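TRNA(Ile2) 2-agmatinylcytidine synthetase TiaS (Archaeoglobus fulgidus, PDB 5XOB) catalyses the ATP-dependent attachment of agmatine to the wobble cytidine of an isoleucine tRNA, forming 2-agmatinylcytidine and switching codon specificity from AUG to AUA. Local coordinates at residues 94-99 against 132-137; 120-125 against 141-146; 100-105 against 147-152; 41-46 against 111-116. All blocks are in the same frame, centred on the assembly; numbering follows the deposited sequence.

How the contacts relate
Helix 141-150 is the common element: contacts 2 and 3 use its successive turns, with centres 12 Å apart, and V95 of contact 1 packs on it from the sheet. L142 CD2 lies 3.2 Å from L134 O, joining contact 2 to contact 1. R41 NH2, in contact 4, probably hydrogen-bonds A148 O (2.8 Å) and A151 O at the end of that helix in contact 3. E121 OE1 and K111 NZ form a 2.8 Å salt bridge between contacts 2 and 4. The magnesium ion bound by D8 and phosphorylated T18 is about 6 Å from the side chain of L45, 9 Å from I143, 13 Å from A94 and 14 Å from V149.

Contact 1 of 4, residues 94-99 against 132-137; sequences AVFVDE and PHLRHK
A94 and L134 form an antiparallel hydrogen-bonded pair, closed by two backbone bonds: A94 N donates to L134 O at 3.1 Å, and L134 N returns a bond to A94 O at 2.9 Å. The adjoining V95 and H133 are a non-hydrogen-bonded pair whose CA atoms approach to 4.3 Å. With 175° between their N-to-C directions, the two strands run almost exactly antiparallel. Beyond this pair the ladder weakens. F96 N still reaches P132 O, but the bond is weak and bent to 132° at the hydrogen, and the proline nitrogen has no hydrogen with which to answer; its CD sits 3.2 Å from F96 O instead.

The side-chain contacts are divided between the two faces of the sheet. On the face of A94 and L134, the F96 ring presents its edge to the opposing strand: CD2 lies 3.1 Å from P132 O, CE2 sits near H133 CA, and CZ makes an apolar contact with L134 CD1 at 3.8 Å. The ring edge thus lies alongside the backbone of P132 and H133. On the other face, V95 CG1 meets H133 CB at 4.1 Å. The imidazole beyond that CB leads away from strand 93-98, and its ND1 is hydrogen-bonded to I131 O.

Strand 133-135 is the outermost strand on this side of the mixed sheet, and strand 93-98 joins it to strand 2-8 through V95 with G6 and V97 with W4. Helix 68-82 packs against L134 through V72 and N76, while A145, L146 and V149 of helix 141-150 cover V95.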
loop_
_atom_site.group_PDB
_atom_site.type_symbol
_atom_site.label_atom_id
_atom_site.label_comp_id
_atom_site.label_asym_id
_atom_site.label_seq_id
_atom_site.Cartn_x
_atom_site.Cartn_y
_atom_site.Cartn_z
ATOM N N ALA A 94 -5.206 -24.507 1.111
ATOM C CA ALA A 94 -6.420 -24.220 0.387
ATOM C C ALA A 94 -7.627 -24.686 1.163
ATOM O O ALA A 94 -7.572 -25.676 1.885
ATOM C CB ALA A 94 -6.386 -24.857 -0.988
ATOM N N VAL A 95 -8.717 -23.947 1.010
ATOM C CA VAL A 95 -9.965 -24.257 1.688
ATOM C C VAL A 95 -11.138 -24.201 0.726
ATOM O O VAL A 95 -11.072 -23.582 -0.345
ATOM C CB VAL A 95 -10.231 -23.294 2.853
ATOM C CG1 VAL A 95 -9.177 -23.480 3.934
ATOM C CG2 VAL A 95 -10.268 -21.847 2.371
ATOM N N PHE A 96 -12.221 -24.852 1.135
ATOM C CA PHE A 96 -13.372 -25.058 0.271
ATOM C C PHE A 96 -14.623 -24.855 1.109
ATOM O O PHE A 96 -14.964 -25.698 1.933
ATOM C CB PHE A 96 -13.290 -26.458 -0.350
ATOM C CG PHE A 96 -11.923 -26.777 -0.896
ATOM C CD1 PHE A 96 -11.590 -26.468 -2.215
ATOM C CD2 PHE A 96 -10.947 -27.329 -0.074
ATOM C CE1 PHE A 96 -10.323 -26.737 -2.707
ATOM C CE2 PHE A 96 -9.676 -27.593 -0.557
ATOM C CZ PHE A 96 -9.364 -27.299 -1.880
ATOM N N VAL A 97 -15.293 -23.725 0.889
ATOM C CA VAL A 97 -16.282 -23.192 1.830
ATOM C C VAL A 97 -17.614 -22.928 1.133
ATOM O O VAL A 97 -17.639 -22.326 0.063
ATOM C CB VAL A 97 -15.755 -21.871 2.466
ATOM C CG1 VAL A 97 -16.820 -21.178 3.307
ATOM C CG2 VAL A 97 -14.514 -22.134 3.315
ATOM N N ASP A 98 -18.712 -23.366 1.749
ATOM C CA ASP A 98 -20.053 -23.062 1.245
ATOM C C ASP A 98 -20.248 -21.548 1.182
ATOM O O ASP A 98 -19.880 -20.832 2.111
ATOM C CB ASP A 98 -21.129 -23.698 2.126
ATOM N N GLU A 99 -20.815 -21.064 0.081
ATOM C CA GLU A 99 -21.120 -19.643 -0.071
ATOM C C GLU A 99 -21.708 -19.076 1.220
ATOM O O GLU A 99 -21.275 -18.033 1.712
ATOM C CB GLU A 99 -22.107 -19.443 -1.215
ATOM C CG GLU A 99 -22.176 -18.023 -1.732
ATOM C CD GLU A 99 -23.058 -17.912 -2.953
ATOM O OE1 GLU A 99 -23.983 -18.742 -3.108
ATOM O OE2 GLU A 99 -22.821 -16.991 -3.758
ATOM N N PRO A 132 -13.369 -28.482 4.535
ATOM C CA PRO A 132 -12.384 -29.279 3.828
ATOM C C PRO A 132 -11.246 -28.399 3.353
ATOM O O PRO A 132 -11.465 -27.242 2.986
ATOM C CB PRO A 132 -13.166 -29.850 2.637
ATOM C CG PRO A 132 -14.607 -29.559 2.902
ATOM C CD PRO A 132 -14.616 -28.344 3.764
ATOM N N HIS A 133 -10.046 -28.957 3.347
ATOM C CA HIS A 133 -8.850 -28.164 3.195
ATOM C C HIS A 133 -7.665 -29.017 2.784
ATOM O O HIS A 133 -7.686 -30.239 2.944
ATOM C CB HIS A 133 -8.533 -27.483 4.521
ATOM C CG HIS A 133 -8.311 -28.442 5.650
ATOM N ND1 HIS A 133 -9.320 -29.216 6.182
ATOM C CD2 HIS A 133 -7.193 -28.743 6.355
ATOM C CE1 HIS A 133 -8.832 -29.956 7.162
ATOM N NE2 HIS A 133 -7.545 -29.686 7.290
ATOM N N LEU A 134 -6.641 -28.356 2.247
ATOM C CA LEU A 134 -5.371 -28.991 1.910
ATOM C C LEU A 134 -4.267 -28.226 2.604
ATOM O O LEU A 134 -4.299 -26.999 2.642
ATOM C CB LEU A 134 -5.137 -28.948 0.404
ATOM C CG LEU A 134 -6.189 -29.677 -0.427
ATOM C CD1 LEU A 134 -6.126 -29.230 -1.876
ATOM C CD2 LEU A 134 -6.001 -31.180 -0.323
ATOM N N ARG A 135 -3.303 -28.943 3.168
ATOM C CA ARG A 135 -2.111 -28.306 3.736
ATOM C C ARG A 135 -0.907 -29.173 3.410
ATOM O O ARG A 135 -0.517 -30.042 4.183
ATOM C CB ARG A 135 -2.266 -28.078 5.251
ATOM C CG ARG A 135 -2.351 -29.345 6.092
ATOM C CD ARG A 135 -3.234 -29.197 7.317
ATOM N NE ARG A 135 -2.508 -29.251 8.592
ATOM C CZ ARG A 135 -3.023 -29.739 9.727
ATOM N NH1 ARG A 135 -4.260 -30.239 9.760
ATOM N NH2 ARG A 135 -2.298 -29.744 10.840
ATOM N N HIS A 136 -0.319 -28.940 2.245
ATOM C CA HIS A 136 0.658 -29.882 1.713
ATOM C C HIS A 136 1.916 -29.993 2.556
ATOM O O HIS A 136 2.615 -31.011 2.490
ATOM C CB HIS A 136 0.998 -29.551 0.267
ATOM C CG HIS A 136 -0.078 -29.946 -0.683
ATOM N ND1 HIS A 136 -1.291 -29.293 -0.738
ATOM C CD2 HIS A 136 -0.151 -30.958 -1.579
ATOM C CE1 HIS A 136 -2.057 -29.870 -1.646
ATOM N NE2 HIS A 136 -1.389 -30.882 -2.171
ATOM N N LYS A 137 2.207 -28.960 3.344
ATOM C CA LYS A 137 3.343 -29.006 4.249
ATOM C C LYS A 137 2.906 -28.434 5.590
ATOM O O LYS A 137 2.029 -28.996 6.262
ATOM C CB LYS A 137 4.529 -28.246 3.634
ATOM C CG LYS A 137 4.785 -28.597 2.174
ATOM C CD LYS A 137 6.232 -28.438 1.738
ATOM C CE LYS A 137 6.872 -27.172 2.275
ATOM N NZ LYS A 137 8.088 -26.794 1.505
#

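Contact 2 of 4, residues 120-125 against 141-146; sequences DEALFV and GLIGAL
L146 reaches A122 through an extended side chain: CG is anti to its own carbonyl carbon (chi1 -75°), and CD1 is anti to CA (chi2 170°). CD1 therefore ends against the backbone of helix 119-129, 3.7 Å from both A122 CA and A122 CB. L142 and L123 adopt the same pair of rotations, and their ends cross with L123 CD2 4.2 Å from L142 CD1. The L123 side chain starts out away from the other helix and only its end comes back to it, so this touch lies beside the main packing.

A122 is the centre of the contact. Its CB points toward helix 141-150 and meets three side chains there: besides L146 CD1, I143 CG1 lies at 4.1 Å and L142 CB at 4.4 Å. Because alanine is so short, A122 and I143 bring their CA atoms to within 5.6 Å. The local axes approach to 9.0 Å and cross at +57°; at such an angle only a short length of each helix can be in contact, which fits the modest 204 Å² buried. F108 of helix 106-114 flanks the contact, packing on both A122 and L146, and V95 of strand 93-98 touches L142 and L146, so helix 141-150 packs between the sheet and helix 119-129.

Every side-chain contact between the two segments joins carbon to carbon, while the backbone amides are used within each helix, as in V125 N to E121 O and L146 N to L142 O. Cohesion between the segments is therefore probably a matter of dispersion and water exclusion, with no directional bond between them to fix the crossing.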
loop_
_atom_site.group_PDB
_atom_site.type_symbol
_atom_site.label_atom_id
_atom_site.label_comp_id
_atom_site.label_asym_id
_atom_site.label_seq_id
_atom_site.Cartn_x
_atom_site.Cartn_y
_atom_site.Cartn_z
ATOM N N ASP A 120 -2.809 -22.155 14.568
ATOM C CA ASP A 120 -3.734 -22.842 15.474
ATOM C C ASP A 120 -5.156 -22.305 15.347
ATOM O O ASP A 120 -6.136 -23.062 15.420
ATOM C CB ASP A 120 -3.247 -22.669 16.912
ATOM C CG ASP A 120 -1.781 -23.033 17.076
ATOM O OD1 ASP A 120 -1.468 -24.242 16.989
ATOM O OD2 ASP A 120 -0.949 -22.113 17.271
ATOM N N GLU A 121 -5.249 -20.989 15.165
ATOM C CA GLU A 121 -6.518 -20.320 14.966
ATOM C C GLU A 121 -7.155 -20.760 13.652
ATOM O O GLU A 121 -8.318 -21.169 13.638
ATOM C CB GLU A 121 -6.334 -18.803 14.991
ATOM C CG GLU A 121 -7.639 -18.040 14.803
ATOM C CD GLU A 121 -7.683 -16.690 15.506
ATOM O OE1 GLU A 121 -6.605 -16.169 15.899
ATOM O OE2 GLU A 121 -8.808 -16.148 15.655
ATOM N N ALA A 122 -6.394 -20.698 12.559
ATOM C CA ALA A 122 -6.875 -21.212 11.268
ATOM C C ALA A 122 -7.427 -22.624 11.446
ATOM O O ALA A 122 -8.536 -22.934 11.012
ATOM C CB ALA A 122 -5.761 -21.205 10.225
ATOM N N LEU A 123 -6.652 -23.465 12.114
ATOM C CA LEU A 123 -7.032 -24.849 12.316
ATOM C C LEU A 123 -8.271 -24.973 13.162
ATOM O O LEU A 123 -9.138 -25.795 12.876
ATOM C CB LEU A 123 -5.901 -25.619 12.983
ATOM C CG LEU A 123 -4.640 -25.777 12.132
ATOM C CD1 LEU A 123 -3.522 -26.377 12.974
ATOM C CD2 LEU A 123 -4.920 -26.625 10.898
ATOM N N PHE A 124 -8.352 -24.171 14.213
ATOM C CA PHE A 124 -9.521 -24.222 15.076
ATOM C C PHE A 124 -10.789 -23.955 14.276
ATOM O O PHE A 124 -11.785 -24.670 14.401
ATOM C CB PHE A 124 -9.414 -23.208 16.210
ATOM C CG PHE A 124 -10.670 -23.100 17.036
ATOM C CD1 PHE A 124 -10.977 -24.067 17.984
ATOM C CD2 PHE A 124 -11.550 -22.042 16.852
ATOM C CE1 PHE A 124 -12.131 -23.978 18.741
ATOM C CE2 PHE A 124 -12.708 -21.947 17.607
ATOM C CZ PHE A 124 -13.000 -22.919 18.551
ATOM N N VAL A 125 -10.733 -22.917 13.453
ATOM C CA VAL A 125 -11.872 -22.507 12.639
ATOM C C VAL A 125 -12.271 -23.624 11.684
ATOM O O VAL A 125 -13.457 -23.926 11.518
ATOM C CB VAL A 125 -11.543 -21.225 11.842
ATOM C CG1 VAL A 125 -12.626 -20.906 10.823
ATOM C CG2 VAL A 125 -11.369 -20.054 12.789
ATOM N N GLY A 141 -0.240 -21.450 5.018
ATOM C CA GLY A 141 -1.049 -20.994 3.897
ATOM C C GLY A 141 -2.555 -21.051 4.095
ATOM O O GLY A 141 -3.298 -20.430 3.336
ATOM N N LEU A 142 -3.024 -21.789 5.093
ATOM C CA LEU A 142 -4.461 -21.842 5.378
ATOM C C LEU A 142 -4.982 -20.529 5.982
ATOM O O LEU A 142 -6.185 -20.230 5.925
ATOM C CB LEU A 142 -4.767 -22.996 6.323
ATOM C CG LEU A 142 -4.399 -24.383 5.809
ATOM C CD1 LEU A 142 -4.352 -25.347 6.983
ATOM C CD2 LEU A 142 -5.381 -24.858 4.748
ATOM N N ILE A 143 -4.073 -19.752 6.567
ATOM C CA ILE A 143 -4.410 -18.432 7.097
ATOM C C ILE A 143 -4.872 -17.554 5.936
ATOM O O ILE A 143 -6.003 -17.072 5.923
ATOM C CB ILE A 143 -3.202 -17.779 7.808
ATOM C CG1 ILE A 143 -2.803 -18.589 9.047
ATOM C CG2 ILE A 143 -3.524 -16.356 8.227
ATOM C CD1 ILE A 143 -1.394 -18.310 9.533
ATOM N N GLY A 144 -3.991 -17.374 4.959
ATOM C CA GLY A 144 -4.315 -16.619 3.752
ATOM C C GLY A 144 -5.507 -17.149 2.969
ATOM O O GLY A 144 -6.340 -16.367 2.496
ATOM N N ALA A 145 -5.585 -18.473 2.825
ATOM C CA ALA A 145 -6.703 -19.126 2.134
ATOM C C ALA A 145 -8.036 -18.777 2.789
ATOM O O ALA A 145 -8.992 -18.412 2.103
ATOM C CB ALA A 145 -6.507 -20.636 2.095
ATOM N N LEU A 146 -8.093 -18.876 4.115
ATOM C CA LEU A 146 -9.295 -18.504 4.863
ATOM C C LEU A 146 -9.623 -17.016 4.727
ATOM O O LEU A 146 -10.801 -16.631 4.602
ATOM C CB LEU A 146 -9.120 -18.844 6.344
ATOM C CG LEU A 146 -9.218 -20.315 6.744
ATOM C CD1 LEU A 146 -8.779 -20.494 8.190
ATOM C CD2 LEU A 146 -10.633 -20.850 6.552
#

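Contact 3 of 4, residues 100-105 against 147-152; sequences ELAVKL and AAVGAE
L105 and V149 meet methyl to methyl, with CD1 of L105 3.7 Å from CG1 of V149, and their side chains crossing at a slant. L105 has CG anti to its carbonyl carbon and CD1 anti to CA (chi2 177°), so the chain is stretched and its far methyl lands on the valine. V149 places CG1 anti to its backbone N (chi1 169°). That one methyl serves two neighbours, since A102 CB lies 4.0 Å from it on the other segment. A102 CB also lies 3.9 Å from V149 O.

The tightest approach is at G150, near the end of helix 141-150. L105 CB lies 3.5 Å from G150 CA, and the CA atoms of the two residues are only 4.2 Å apart. G150 turns its side-chain-less flank to this 3-10 turn, and L105 O occupies the direction a CB would take. The result is a CA-H...O contact from G150 CA to L105 O, 3.5 Å long with 151° at the hydrogen. The contact joins the turns that follow strand 93-98 to the C-terminal end of helix 141-150; W4 of strand 2-8 touches both A102 and V149, and L105 also meets V125 of helix 119-129.

Chemically this is buried hydrocarbon packing supplemented by one weak polar contact. A102 O is already used inside its own turn, where it accepts from L105 N. The close approach goes with small residues on both sides: G150 faces L105, and A102 faces V149.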
loop_
_atom_site.group_PDB
_atom_site.type_symbol
_atom_site.label_atom_id
_atom_site.label_comp_id
_atom_site.label_asym_id
_atom_site.label_seq_id
_atom_site.Cartn_x
_atom_site.Cartn_y
_atom_site.Cartn_z
ATOM N N GLU A 100 -22.677 -19.804 1.768
ATOM C CA GLU A 100 -23.391 -19.414 2.988
ATOM C C GLU A 100 -22.469 -19.300 4.210
ATOM O O GLU A 100 -22.775 -18.583 5.158
ATOM C CB GLU A 100 -24.503 -20.428 3.307
ATOM C CG GLU A 100 -25.251 -20.993 2.102
ATOM C CD GLU A 100 -26.459 -21.824 2.502
ATOM O OE1 GLU A 100 -26.428 -22.443 3.591
ATOM O OE2 GLU A 100 -27.439 -21.862 1.725
ATOM N N LEU A 101 -21.351 -20.015 4.182
ATOM C CA LEU A 101 -20.422 -20.078 5.308
ATOM C C LEU A 101 -19.282 -19.036 5.229
ATOM O O LEU A 101 -18.608 -18.768 6.229
ATOM C CB LEU A 101 -19.864 -21.505 5.391
ATOM C CG LEU A 101 -19.240 -22.071 6.678
ATOM C CD1 LEU A 101 -17.734 -22.249 6.548
ATOM C CD2 LEU A 101 -19.576 -21.255 7.918
ATOM N N ALA A 102 -19.075 -18.440 4.053
ATOM C CA ALA A 102 -18.011 -17.440 3.858
ATOM C C ALA A 102 -18.185 -16.233 4.766
ATOM O O ALA A 102 -17.214 -15.682 5.286
ATOM C CB ALA A 102 -17.975 -16.985 2.408
ATOM N N VAL A 103 -19.435 -15.821 4.932
ATOM C CA VAL A 103 -19.773 -14.657 5.738
ATOM C C VAL A 103 -19.251 -14.801 7.173
ATOM O O VAL A 103 -18.752 -13.828 7.741
ATOM C CB VAL A 103 -21.304 -14.367 5.694
ATOM C CG1 VAL A 103 -22.103 -15.458 6.400
ATOM C CG2 VAL A 103 -21.633 -12.997 6.273
ATOM N N LYS A 104 -19.314 -16.007 7.743
ATOM C CA LYS A 104 -18.820 -16.224 9.111
ATOM C C LYS A 104 -17.309 -15.992 9.264
ATOM O O LYS A 104 -16.805 -15.924 10.386
ATOM C CB LYS A 104 -19.208 -17.618 9.617
ATOM C CG LYS A 104 -20.694 -17.736 9.923
ATOM C CD LYS A 104 -21.057 -19.090 10.506
ATOM C CE LYS A 104 -22.547 -19.386 10.363
ATOM N NZ LYS A 104 -22.819 -20.851 10.267
ATOM N N LEU A 105 -16.603 -15.856 8.141
ATOM C CA LEU A 105 -15.150 -15.659 8.132
ATOM C C LEU A 105 -14.692 -14.205 7.967
ATOM O O LEU A 105 -13.487 -13.946 7.893
ATOM C CB LEU A 105 -14.522 -16.476 6.999
ATOM C CG LEU A 105 -14.615 -18.000 7.046
ATOM C CD1 LEU A 105 -13.986 -18.562 5.777
ATOM C CD2 LEU A 105 -13.923 -18.555 8.280
ATOM N N ALA A 147 -8.581 -16.187 4.766
ATOM C CA ALA A 147 -8.746 -14.738 4.652
ATOM C C ALA A 147 -9.242 -14.312 3.272
ATOM O O ALA A 147 -10.037 -13.383 3.159
ATOM C CB ALA A 147 -7.447 -14.027 4.989
ATOM N N ALA A 148 -8.783 -14.982 2.223
ATOM C CA ALA A 148 -9.242 -14.668 0.873
ATOM C C ALA A 148 -10.735 -14.955 0.726
ATOM O O ALA A 148 -11.433 -14.302 -0.046
ATOM C CB ALA A 148 -8.445 -15.448 -0.165
ATOM N N VAL A 149 -11.216 -15.936 1.476
ATOM C CA VAL A 149 -12.617 -16.350 1.420
ATOM C C VAL A 149 -13.511 -15.440 2.273
ATOM O O VAL A 149 -14.621 -15.093 1.856
ATOM C CB VAL A 149 -12.759 -17.841 1.844
ATOM C CG1 VAL A 149 -14.212 -18.247 2.051
ATOM C CG2 VAL A 149 -12.117 -18.743 0.799
ATOM N N GLY A 150 -13.028 -15.052 3.454
ATOM C CA GLY A 150 -13.832 -14.264 4.400
ATOM C C GLY A 150 -13.882 -12.761 4.166
ATOM O O GLY A 150 -14.840 -12.093 4.574
ATOM N N ALA A 151 -12.863 -12.221 3.505
ATOM C CA ALA A 151 -12.690 -10.779 3.415
ATOM C C ALA A 151 -13.916 -10.103 2.823
ATOM O O ALA A 151 -14.338 -10.447 1.717
ATOM C CB ALA A 151 -11.461 -10.449 2.587
ATOM N N GLU A 152 -14.492 -9.153 3.565
ATOM C CA GLU A 152 -15.535 -8.287 3.020
ATOM C C GLU A 152 -14.901 -7.051 2.401
ATOM O O GLU A 152 -14.088 -6.380 3.041
ATOM C CB GLU A 152 -16.538 -7.856 4.088
ATOM C CG GLU A 152 -17.481 -6.762 3.593
ATOM C CD GLU A 152 -18.686 -6.541 4.486
ATOM O OE1 GLU A 152 -19.060 -5.361 4.678
ATOM O OE2 GLU A 152 -19.261 -7.534 4.990
#

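Contact 4 of 4, residues 41-46 against 111-116; sequences RLIRLN and KAIKDV
I113 is the apolar centre, met by two apolar side chains of segment 41-46. Its CD1 meets I43 CG2 at 4.1 Å and its CG1 meets L45 CD2 at 4.0 Å, each side chain crossing that of I113 at about a right angle. L45 CD2 also reaches A112 CB, at 4.3 Å.

Outward from this core, N46 binds the end of helix 106-114 with two hydrogen bonds. N46 N donates to A112 O at 3.1 Å, in the carbonyl plane and on a lone pair. With CG anti to the backbone N (chi1 -169°), the amide extends to D115, and ND2 donates to D115 O at 2.9 Å. This bond is nearly straight (174°) and lies in the plane of the N46 amide, yet the donor stands above the D115 carbonyl plane, 62° out of it. ND2 also bonds Y264 O, and OD1 bonds T48 OG1, so both ends of the buried amide are satisfied.

Strand 35-44 lies in the sheet between strands 57-64 and 239-244. Helix 141-150 packs against the same residues: A148 touches I43, and A147 packs on both L45 and A112, while L45 also touches D8 of strand 2-8, a ligand of the magnesium ion.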
loop_
_atom_site.group_PDB
_atom_site.type_symbol
_atom_site.label_atom_id
_atom_site.label_comp_id
_atom_site.label_asym_id
_atom_site.label_seq_id
_atom_site.Cartn_x
_atom_site.Cartn_y
_atom_site.Cartn_z
ATOM N N ARG A 41 -10.714 -13.181 -6.529
ATOM C CA ARG A 41 -10.357 -12.073 -5.667
ATOM C C ARG A 41 -8.907 -12.229 -5.243
ATOM O O ARG A 41 -8.444 -13.343 -5.015
ATOM C CB ARG A 41 -11.297 -12.024 -4.464
ATOM C CG ARG A 41 -12.758 -12.275 -4.843
ATOM C CD ARG A 41 -13.732 -11.768 -3.793
ATOM N NE ARG A 41 -13.428 -12.327 -2.478
ATOM C CZ ARG A 41 -13.791 -11.792 -1.313
ATOM N NH1 ARG A 41 -14.492 -10.666 -1.268
ATOM N NH2 ARG A 41 -13.443 -12.385 -0.178
ATOM N N LEU A 42 -8.191 -11.106 -5.193
ATOM C CA LEU A 42 -6.814 -11.052 -4.716
ATOM C C LEU A 42 -6.780 -10.208 -3.441
ATOM O O LEU A 42 -6.942 -8.987 -3.488
ATOM C CB LEU A 42 -5.916 -10.422 -5.774
ATOM C CG LEU A 42 -4.398 -10.591 -5.655
ATOM C CD1 LEU A 42 -3.714 -9.444 -6.385
ATOM C CD2 LEU A 42 -3.874 -10.673 -4.224
ATOM N N ILE A 43 -6.548 -10.871 -2.311
ATOM C CA ILE A 43 -6.630 -10.255 -0.983
ATOM C C ILE A 43 -5.243 -10.113 -0.347
ATOM O O ILE A 43 -4.661 -11.101 0.078
ATOM C CB ILE A 43 -7.517 -11.117 -0.051
ATOM C CG1 ILE A 43 -8.904 -11.357 -0.677
ATOM C CG2 ILE A 43 -7.637 -10.492 1.332
ATOM C CD1 ILE A 43 -9.715 -10.117 -0.984
ATOM N N ARG A 44 -4.725 -8.888 -0.280
ATOM C CA ARG A 44 -3.476 -8.618 0.447
ATOM C C ARG A 44 -3.698 -8.576 1.962
ATOM O O ARG A 44 -4.661 -7.980 2.449
ATOM C CB ARG A 44 -2.856 -7.291 0.011
ATOM C CG ARG A 44 -2.442 -7.242 -1.443
ATOM C CD ARG A 44 -1.181 -8.048 -1.720
ATOM N NE ARG A 44 -0.828 -7.973 -3.138
ATOM C CZ ARG A 44 0.140 -8.660 -3.734
ATOM N NH1 ARG A 44 0.891 -9.515 -3.054
ATOM N NH2 ARG A 44 0.348 -8.489 -5.039
ATOM N N LEU A 45 -2.778 -9.185 2.702
ATOM C CA LEU A 45 -2.902 -9.301 4.150
ATOM C C LEU A 45 -1.929 -8.356 4.834
ATOM O O LEU A 45 -1.300 -7.531 4.168
ATOM C CB LEU A 45 -2.652 -10.745 4.577
ATOM C CG LEU A 45 -3.425 -11.785 3.762
ATOM C CD1 LEU A 45 -3.004 -13.174 4.200
ATOM C CD2 LEU A 45 -4.932 -11.614 3.893
ATOM N N ASN A 46 -1.832 -8.457 6.160
ATOM C CA ASN A 46 -0.938 -7.604 6.931
ATOM C C ASN A 46 0.398 -7.475 6.213
ATOM O O ASN A 46 1.151 -8.442 6.124
ATOM C CB ASN A 46 -0.733 -8.166 8.338
ATOM C CG ASN A 46 -0.034 -7.185 9.257
ATOM O OD1 ASN A 46 0.685 -6.300 8.807
ATOM N ND2 ASN A 46 -0.251 -7.337 10.554
ATOM N N LYS A 111 -8.810 -9.744 10.740
ATOM C CA LYS A 111 -7.670 -9.916 11.635
ATOM C C LYS A 111 -6.401 -10.286 10.870
ATOM O O LYS A 111 -5.304 -9.860 11.226
ATOM C CB LYS A 111 -7.990 -11.001 12.661
ATOM C CG LYS A 111 -6.986 -11.124 13.788
ATOM C CD LYS A 111 -7.445 -12.174 14.785
ATOM C CE LYS A 111 -6.508 -12.288 15.977
ATOM N NZ LYS A 111 -6.786 -13.519 16.772
ATOM N N ALA A 112 -6.552 -11.087 9.822
ATOM C CA ALA A 112 -5.425 -11.431 8.967
ATOM C C ALA A 112 -4.867 -10.205 8.248
ATOM O O ALA A 112 -3.659 -10.096 8.030
ATOM C CB ALA A 112 -5.842 -12.486 7.959
ATOM N N ILE A 113 -5.751 -9.278 7.899
ATOM C CA ILE A 113 -5.365 -8.097 7.136
ATOM C C ILE A 113 -4.769 -7.037 8.049
ATOM O O ILE A 113 -3.829 -6.347 7.661
ATOM C CB ILE A 113 -6.568 -7.524 6.355
ATOM C CG1 ILE A 113 -7.091 -8.582 5.381
ATOM C CG2 ILE A 113 -6.175 -6.268 5.583
ATOM C CD1 ILE A 113 -8.381 -8.212 4.690
ATOM N N LYS A 114 -5.302 -6.922 9.262
ATOM C CA LYS A 114 -4.906 -5.846 10.177
ATOM C C LYS A 114 -3.928 -6.257 11.276
ATOM O O LYS A 114 -3.247 -5.404 11.859
ATOM C CB LYS A 114 -6.152 -5.234 10.812
ATOM C CG LYS A 114 -6.939 -4.389 9.834
ATOM C CD LYS A 114 -8.152 -3.756 10.481
ATOM C CE LYS A 114 -8.870 -2.856 9.491
ATOM N NZ LYS A 114 -10.056 -2.188 10.089
ATOM N N ASP A 115 -3.838 -7.555 11.536
ATOM C CA ASP A 115 -3.209 -8.035 12.744
ATOM C C ASP A 115 -2.332 -9.239 12.455
ATOM O O ASP A 115 -1.977 -9.501 11.304
ATOM C CB ASP A 115 -4.311 -8.401 13.740
ATOM C CG ASP A 115 -4.073 -7.819 15.115
ATOM O OD1 ASP A 115 -4.300 -6.600 15.279
ATOM O OD2 ASP A 115 -3.678 -8.580 16.029
ATOM N N VAL A 116 -1.972 -9.952 13.517
ATOM C CA VAL A 116 -1.189 -11.165 13.426
ATOM C C VAL A 116 -2.057 -12.353 13.825
ATOM O O VAL A 116 -2.840 -12.281 14.773
ATOM C CB VAL A 116 0.036 -11.092 14.352
ATOM C CG1 VAL A 116 0.825 -12.396 14.318
ATOM C CG2 VAL A 116 0.927 -9.919 13.963
#